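Local coordinates for protein purine nucleoside phosphorylase (Schistosoma mansoni, PDB 6B71) that probably catalyses the reversible phosphorolysis of purine nucleosides such as inosine and guanosine to the free base and ribose 1-phosphate, at residues 129-134 with 271-276. Numbering follows the deposited sequence.
With A5H (3-(4-chlorophenyl)-5,6-dihydroimidazo[2,1-b][1,3]thiazole), chain G.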
ATOM      1  N   GLY A 129     -18.984 -21.641   6.931  1.00 29.81           N
ATOM      2  CA  GLY A 129     -20.434 -21.530   6.916  1.00 31.43           C
ATOM      3  C   GLY A 129     -21.030 -20.531   7.893  1.00 31.03           C
ATOM      4  O   GLY A 129     -22.261 -20.329   7.874  1.00 30.91           O
ATOM      5  N   ASP A 130     -20.221 -19.928   8.765  1.00 27.73           N
ATOM      6  CA  ASP A 130     -20.715 -18.899   9.678  1.00 29.25           C
ATOM      7  C   ASP A 130     -20.893 -17.573   8.932  1.00 26.88           C
ATOM      8  O   ASP A 130     -20.325 -17.349   7.855  1.00 25.00           O
ATOM      9  CB  ASP A 130     -19.751 -18.689  10.862  1.00 30.02           C
ATOM     10  CG  ASP A 130     -19.766 -19.832  11.900  1.00 33.67           C
ATOM     11  OD1 ASP A 130     -20.645 -20.726  11.875  1.00 34.24           O
ATOM     12  OD2 ASP A 130     -18.864 -19.824  12.782  1.00 35.62           O
ATOM     13  N   PHE A 131     -21.688 -16.683   9.536  1.00 25.94           N
ATOM     14  CA  PHE A 131     -21.873 -15.305   9.073  1.00 25.33           C
ATOM     15  C   PHE A 131     -21.249 -14.325  10.065  1.00 26.06           C
ATOM     16  O   PHE A 131     -21.334 -14.529  11.284  1.00 28.79           O
ATOM     17  CB  PHE A 131     -23.368 -14.975   8.940  1.00 28.06           C
ATOM     18  CG  PHE A 131     -24.135 -15.890   8.030  1.00 27.67           C
ATOM     19  CD1 PHE A 131     -23.969 -15.812   6.646  1.00 28.55           C
ATOM     20  CD2 PHE A 131     -25.064 -16.767   8.542  1.00 32.07           C
ATOM     21  CE1 PHE A 131     -24.716 -16.634   5.799  1.00 30.21           C
ATOM     22  CE2 PHE A 131     -25.808 -17.599   7.710  1.00 33.88           C
ATOM     23  CZ  PHE A 131     -25.633 -17.537   6.337  1.00 32.07           C
ATOM     24  N   VAL A 132     -20.675 -13.233   9.550  1.00 24.43           N
ATOM     25  CA  VAL A 132     -20.131 -12.153  10.376  1.00 22.69           C
ATOM     26  C   VAL A 132     -20.768 -10.819   9.959  1.00 21.45           C
ATOM     27  O   VAL A 132     -20.607 -10.377   8.813  1.00 22.93           O
ATOM     28  CB  VAL A 132     -18.597 -12.081  10.282  1.00 24.07           C
ATOM     29  CG1 VAL A 132     -18.054 -10.956  11.160  1.00 25.58           C
ATOM     30  CG2 VAL A 132     -17.980 -13.406  10.729  1.00 26.48           C
ATOM     31  N   LEU A 133     -21.486 -10.183  10.901  1.00 23.43           N
ATOM     32  CA  LEU A 133     -21.931  -8.801  10.737  1.00 22.18           C
ATOM     33  C   LEU A 133     -20.716  -7.890  10.939  1.00 21.95           C
ATOM     34  O   LEU A 133     -20.104  -7.905  12.012  1.00 25.00           O
ATOM     35  CB  LEU A 133     -23.057  -8.485  11.738  1.00 24.59           C
ATOM     36  CG  LEU A 133     -24.206  -9.489  11.869  1.00 26.25           C
ATOM     37  CD1 LEU A 133     -25.187  -9.059  12.945  1.00 28.28           C
ATOM     38  CD2 LEU A 133     -24.930  -9.648  10.530  1.00 27.71           C
ATOM     39  N   ILE A 134     -20.337  -7.143   9.900  1.00 21.05           N
ATOM     40  CA  ILE A 134     -19.131  -6.298   9.951  1.00 19.80           C
ATOM     41  C   ILE A 134     -19.431  -5.026  10.754  1.00 23.85           C
ATOM     42  O   ILE A 134     -20.396  -4.300  10.470  1.00 23.43           O
ATOM     43  CB  ILE A 134     -18.635  -5.966   8.540  1.00 19.82           C
ATOM     44  CG1 ILE A 134     -18.265  -7.249   7.766  1.00 20.35           C
ATOM     45  CG2 ILE A 134     -17.438  -5.019   8.617  1.00 20.52           C
ATOM     46  CD1 ILE A 134     -17.939  -7.064   6.301  1.00 24.14           C
ATOM     47  N   ASP A 271     -29.455 -20.340   0.002  1.00 35.61           N
ATOM     48  CA  ASP A 271     -30.891 -20.168   0.190  1.00 37.33           C
ATOM     49  C   ASP A 271     -31.198 -19.446   1.493  1.00 35.67           C
ATOM     50  O   ASP A 271     -32.091 -18.589   1.531  1.00 35.00           O
ATOM     51  CB  ASP A 271     -31.597 -21.519   0.142  1.00 43.62           C
ATOM     52  CG  ASP A 271     -31.758 -22.031  -1.269  1.00 51.16           C
ATOM     53  OD1 ASP A 271     -30.735 -22.392  -1.888  1.00 53.36           O
ATOM     54  OD2 ASP A 271     -32.907 -22.094  -1.759  1.00 56.98           O
ATOM     55  N   LEU A 272     -30.473 -19.770   2.571  1.00 34.49           N
ATOM     56  CA  LEU A 272     -30.689 -19.085   3.850  1.00 34.68           C
ATOM     57  C   LEU A 272     -30.383 -17.596   3.739  1.00 32.35           C
ATOM     58  O   LEU A 272     -31.122 -16.754   4.267  1.00 32.37           O
ATOM     59  CB  LEU A 272     -29.824 -19.716   4.949  1.00 34.12           C
ATOM     60  CG  LEU A 272     -29.963 -19.155   6.369  1.00 34.19           C
ATOM     61  CD1 LEU A 272     -31.414 -19.233   6.856  1.00 36.32           C
ATOM     62  CD2 LEU A 272     -29.045 -19.895   7.353  1.00 35.34           C
ATOM     63  N   LEU A 273     -29.289 -17.256   3.068  1.00 29.62           N
ATOM     64  CA  LEU A 273     -28.910 -15.855   2.922  1.00 30.10           C
ATOM     65  C   LEU A 273     -29.943 -15.089   2.099  1.00 30.25           C
ATOM     66  O   LEU A 273     -30.269 -13.935   2.418  1.00 30.66           O
ATOM     67  CB  LEU A 273     -27.521 -15.773   2.292  1.00 30.69           C
ATOM     68  CG  LEU A 273     -26.816 -14.433   2.261  1.00 34.16           C
ATOM     69  CD1 LEU A 273     -26.597 -13.880   3.659  1.00 33.22           C
ATOM     70  CD2 LEU A 273     -25.469 -14.628   1.550  1.00 37.86           C
ATOM     71  N   GLN A 274     -30.495 -15.722   1.058  1.00 30.48           N
ATOM     72  CA  GLN A 274     -31.549 -15.087   0.266  1.00 31.06           C
ATOM     73  C   GLN A 274     -32.764 -14.767   1.135  1.00 31.62           C
ATOM     74  O   GLN A 274     -33.292 -13.646   1.090  1.00 32.35           O
ATOM     75  CB  GLN A 274     -31.956 -15.994  -0.905  1.00 33.64           C
ATOM     76  N   MET A 275     -33.197 -15.732   1.962  1.00 30.89           N
ATOM     77  CA  MET A 275     -34.366 -15.535   2.823  1.00 30.91           C
ATOM     78  C   MET A 275     -34.111 -14.469   3.882  1.00 30.81           C
ATOM     79  O   MET A 275     -35.004 -13.672   4.197  1.00 32.08           O
ATOM     80  CB  MET A 275     -34.744 -16.855   3.497  1.00 32.67           C
ATOM     81  CG  MET A 275     -35.135 -17.921   2.532  1.00 39.45           C
ATOM     82  SD  MET A 275     -35.596 -19.456   3.369  0.83 43.11           S
ATOM     83  CE  MET A 275     -35.533 -20.604   2.001  1.00 48.57           C
ATOM     84  N   TRP A 276     -32.907 -14.463   4.456  1.00 30.23           N
ATOM     85  CA  TRP A 276     -32.538 -13.490   5.487  1.00 28.58           C
ATOM     86  C   TRP A 276     -32.586 -12.064   4.939  1.00 29.55           C
ATOM     87  O   TRP A 276     -33.185 -11.161   5.547  1.00 30.45           O
ATOM     88  CB  TRP A 276     -31.132 -13.826   5.974  1.00 28.24           C
ATOM     89  CG  TRP A 276     -30.628 -13.171   7.223  1.00 27.86           C
ATOM     90  CD1 TRP A 276     -31.348 -12.484   8.159  1.00 30.44           C
ATOM     91  CD2 TRP A 276     -29.276 -13.185   7.689  1.00 28.39           C
ATOM     92  NE1 TRP A 276     -30.523 -12.074   9.181  1.00 28.87           N
ATOM     93  CE2 TRP A 276     -29.245 -12.496   8.916  1.00 27.61           C
ATOM     94  CE3 TRP A 276     -28.082 -13.724   7.184  1.00 27.02           C
ATOM     95  CZ2 TRP A 276     -28.079 -12.327   9.645  1.00 30.79           C
ATOM     96  CZ3 TRP A 276     -26.922 -13.556   7.910  1.00 27.81           C
ATOM     97  CH2 TRP A 276     -26.924 -12.856   9.120  1.00 29.91           C
TER
HETATM   98  C10 A5H G 306     -40.970 -15.158   5.880  1.00 51.39           C
HETATM   99  C9  A5H G 306     -42.403 -15.136   5.439  1.00 51.44           C
HETATM  100  C8  A5H G 306     -42.427 -16.326   7.414  1.00 51.74           C
HETATM  101  C7  A5H G 306     -40.752 -17.498   9.058  1.00 51.57           C
HETATM  102  C4  A5H G 306     -37.567 -17.761   8.001  1.00 50.07           C
HETATM  103  C5  A5H G 306     -36.285 -17.640   7.799  1.00 49.27           C
HETATM  104  C6  A5H G 306     -39.936 -16.728   8.067  1.00 50.69           C
HETATM  105  C3  A5H G 306     -38.454 -16.550   7.850  1.00 49.97           C
HETATM  106  C2  A5H G 306     -37.974 -15.378   7.480  1.00 50.74           C
HETATM  107  C1  A5H G 306     -36.472 -15.239   7.248  1.00 49.59           C
HETATM  108 CL   A5H G 306     -33.954 -16.267   7.159  1.00 43.11          CL
HETATM  109  C   A5H G 306     -35.708 -16.300   7.401  1.00 48.90           C
HETATM  110  N1  A5H G 306     -41.094 -15.965   6.980  1.00 51.41           N
HETATM  111  N   A5H G 306     -43.229 -15.726   6.562  1.00 51.49           N
HETATM  112  S   A5H G 306     -42.224 -17.212   8.608  1.00 51.06           S
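Strand 131-139 of the central mixed sheet in this phosphorylase-superfamily fold is packed against the long C-terminal helix 259-283: Phe131 meets Leu272, Leu273 and Trp276, and Leu133 meets Trp276. The short axes run 12.7 Å apart at an angle of 37°, a wide gap that suits broad aromatic side chains, and two rings do most of the bridging. Trp276 turns the edge of its six-membered ring onto one face of Phe131 in an edge-to-face pair: the centroids lie 5.0 Å apart with the planes at 60°, and Trp276 CZ3 sits 3.6 Å from Phe131 CG, over the rim of the ring. The tryptophan side chain starts toward the strand, and with CG anti to the backbone N (chi1 -167°) the indole carries on in that direction. Two leucines of the preceding turn, slimmer than the rings, also touch the phenyl group: Leu272 CD2 meets the ring edge at Phe131 CE2, 4.0 Å away, while Leu273 CD1 comes to Phe131 CE1 obliquely. Two residues along the strand, Leu133 CD2 touches Trp276 CH2 at 4.0 Å, so the outer corner of the indole lies against both strand residues. Trp276 NE1 is hydrogen-bonded to the carbonyl O of Ala176 in helix 170-182, and Phe185 adds a second edge-to-face partner. On the helix, the chlorine of the bound chlorophenyl compound rests 3.9 Å from Leu272 CD1, so this leucine touches both Phe131 and the ligand. The joint between strand and helix is thus wholly apolar, held by dispersion and by the weak electrostatics of an aromatic C-H edge on a pi face, while the indole N-H bond to Ala176 probably limits rotation of the tryptophan that supplies that edge.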